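Side-chain contact in putative ABC transporter subunit, substrate-binding component (Rhodopseudomonas palustris, PDB 4EVQ), which probably serves as the substrate-binding component of an ABC transporter for lignin-derived aromatic compounds and binds 4-hydroxybenzoate: residues Val90-Ala95 against Phe133-Ile138. Residues are numbered along the deposited sequence; the frame is centred on the assembly and turned at random.
Sequences VHSGVA and FANGQI. With PHB (p-hydroxybenzoic acid), chain H.
S92 OG lies anti to its carbonyl carbon (chi1 -81°), and N135 CG does the same (chi1 -73°). Each side chain thus leaves the first turn of its helix and reaches across to the other. The N135 amide reaches S92 through its ND2 N-H, which donates to S92 OG at 3.4 Å. The bond is weak but fairly straight, with an N-H...O angle of 156°. The stronger partner of the amide is E166, whose OE1 also takes a hydrogen bond from N135 ND2. A163 of helix 162-177 packs on both S92 and N135.

S92 OG makes a much shorter bond to the ligand, 2.6 Å to O2' of p-hydroxybenzoic acid. The S92 backbone N donates to the other carboxylate oxygen, O1', at 2.8 Å. One residue therefore holds both oxygens of the carboxyl group. This is a helix N-terminus turned to an acidic group, as in other proteins of the leucine-binding family, and the helix dipole would favour a negative carboxylate. The protein has the two-lobed periplasmic binding protein fold, with the ligand in the cleft between the lobes. Helices 92-105 and 135-148 both begin beside that cleft.

H91 occupies the N-cap of helix 92-105. Its ND1 accepts weak bonds from G93 N and V94 N, while its ring stacks on Y161, another ligand residue.

V90 CG1 lies off the C2-C3 edge of the ligand ring, well out of its plane, and is 3.9 Å from ligand C2. F133 approaches near the C5-C6 edge. F133 CZ lies 3.9 Å from ligand C6, which sits in the plane of the F133 ring at its edge. The ligand is also hydrogen-bonded to Y161 OH, S215 OG and G115 N.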
loop_
_atom_site.group_PDB
_atom_site.type_symbol
_atom_site.label_atom_id
_atom_site.label_comp_id
_atom_site.label_asym_id
_atom_site.label_seq_id
_atom_site.Cartn_x
_atom_site.Cartn_y
_atom_site.Cartn_z
ATOM N N VAL A 90 -4.538 3.721 -5.683
ATOM C CA VAL A 90 -3.690 4.165 -4.573
ATOM C C VAL A 90 -4.397 4.839 -3.441
ATOM O O VAL A 90 -4.235 4.440 -2.294
ATOM C CB VAL A 90 -2.567 5.089 -5.118
ATOM C CG1 VAL A 90 -1.785 5.775 -3.998
ATOM C CG2 VAL A 90 -1.600 4.278 -6.002
ATOM N N HIS A 91 -5.185 5.856 -3.736
ATOM C CA HIS A 91 -5.833 6.709 -2.723
ATOM C C HIS A 91 -7.105 6.042 -2.191
ATOM O O HIS A 91 -7.951 5.623 -2.973
ATOM C CB HIS A 91 -6.130 8.054 -3.407
ATOM C CG HIS A 91 -6.724 9.116 -2.528
ATOM N ND1 HIS A 91 -8.023 9.077 -2.066
ATOM C CD2 HIS A 91 -6.234 10.318 -2.151
ATOM C CE1 HIS A 91 -8.290 10.191 -1.407
ATOM N NE2 HIS A 91 -7.214 10.954 -1.423
ATOM N N SER A 92 -7.202 5.916 -0.883
ATOM C CA SER A 92 -8.305 5.196 -0.267
ATOM C C SER A 92 -9.664 5.760 -0.565
ATOM O O SER A 92 -10.624 5.012 -0.643
ATOM C CB SER A 92 -8.144 5.152 1.250
ATOM O OG SER A 92 -7.256 4.152 1.682
ATOM N N GLY A 93 -9.786 7.073 -0.687
ATOM C CA GLY A 93 -11.078 7.648 -1.020
ATOM C C GLY A 93 -11.523 7.282 -2.441
ATOM O O GLY A 93 -12.699 6.959 -2.648
ATOM N N VAL A 94 -10.614 7.326 -3.409
ATOM C CA VAL A 94 -10.963 6.855 -4.756
ATOM C C VAL A 94 -11.292 5.381 -4.725
ATOM O O VAL A 94 -12.278 4.944 -5.325
ATOM C CB VAL A 94 -9.789 7.101 -5.736
ATOM C CG1 VAL A 94 -10.084 6.593 -7.161
ATOM C CG2 VAL A 94 -9.401 8.549 -5.763
ATOM N N ALA A 95 -10.468 4.591 -4.052
ATOM C CA ALA A 95 -10.657 3.148 -4.032
ATOM C C ALA A 95 -11.966 2.722 -3.435
ATOM O O ALA A 95 -12.586 1.762 -3.940
ATOM C CB ALA A 95 -9.521 2.479 -3.309
ATOM N N PHE A 133 -2.410 -4.114 1.929
ATOM C CA PHE A 133 -2.514 -4.053 3.386
ATOM C C PHE A 133 -3.822 -3.357 3.705
ATOM O O PHE A 133 -4.427 -2.735 2.828
ATOM C CB PHE A 133 -1.321 -3.288 4.009
ATOM C CG PHE A 133 -1.307 -1.879 3.554
ATOM C CD1 PHE A 133 -0.789 -1.568 2.315
ATOM C CD2 PHE A 133 -1.966 -0.885 4.258
ATOM C CE1 PHE A 133 -0.939 -0.307 1.798
ATOM C CE2 PHE A 133 -2.061 0.404 3.732
ATOM C CZ PHE A 133 -1.580 0.655 2.500
ATOM N N ALA A 134 -4.205 -3.391 4.985
ATOM C CA ALA A 134 -5.250 -2.567 5.518
ATOM C C ALA A 134 -4.677 -1.489 6.426
ATOM O O ALA A 134 -3.795 -1.777 7.270
ATOM C CB ALA A 134 -6.242 -3.428 6.288
ATOM N N ASN A 135 -5.227 -0.291 6.313
ATOM C CA ASN A 135 -4.734 0.872 7.055
ATOM C C ASN A 135 -4.691 0.650 8.546
ATOM O O ASN A 135 -3.706 0.952 9.193
ATOM C CB ASN A 135 -5.658 2.056 6.764
ATOM C CG ASN A 135 -5.495 2.641 5.366
ATOM O OD1 ASN A 135 -4.436 2.569 4.759
ATOM N ND2 ASN A 135 -6.555 3.254 4.884
ATOM N N GLY A 136 -5.770 0.142 9.121
ATOM C CA GLY A 136 -5.793 0.041 10.575
ATOM C C GLY A 136 -4.805 -1.007 11.044
ATOM O O GLY A 136 -4.145 -0.832 12.081
ATOM N N GLN A 137 -4.670 -2.086 10.285
ATOM C CA GLN A 137 -3.737 -3.122 10.697
ATOM C C GLN A 137 -2.270 -2.677 10.700
ATOM O O GLN A 137 -1.516 -2.940 11.638
ATOM C CB GLN A 137 -3.919 -4.382 9.857
ATOM C CG GLN A 137 -3.141 -5.582 10.407
ATOM C CD GLN A 137 -3.481 -6.904 9.760
ATOM O OE1 GLN A 137 -3.941 -6.965 8.648
ATOM N NE2 GLN A 137 -3.168 -7.983 10.468
ATOM N N ILE A 138 -1.863 -1.947 9.678
ATOM C CA ILE A 138 -0.490 -1.478 9.670
ATOM C C ILE A 138 -0.295 -0.378 10.724
ATOM O O ILE A 138 0.727 -0.334 11.379
ATOM C CB ILE A 138 0.001 -1.038 8.268
ATOM C CG1 ILE A 138 1.520 -0.881 8.313
ATOM C CG2 ILE A 138 -0.704 0.216 7.745
ATOM C CD1 ILE A 138 2.177 -0.656 6.935
HETATM C "C1'" PHB H . -4.121 5.310 0.715
HETATM O "O1'" PHB H . -4.749 6.355 0.430
HETATM O "O2'" PHB H . -4.716 4.212 1.052
HETATM C C1 PHB H . -2.645 5.247 0.676
HETATM C C2 PHB H . -1.946 6.143 -0.134
HETATM C C3 PHB H . -0.561 6.102 -0.161
HETATM C C4 PHB H . 0.103 5.206 0.611
HETATM C C5 PHB H . -0.569 4.293 1.404
HETATM C C6 PHB H . -1.931 4.342 1.425
HETATM O O4 PHB H . 1.448 5.155 0.601
#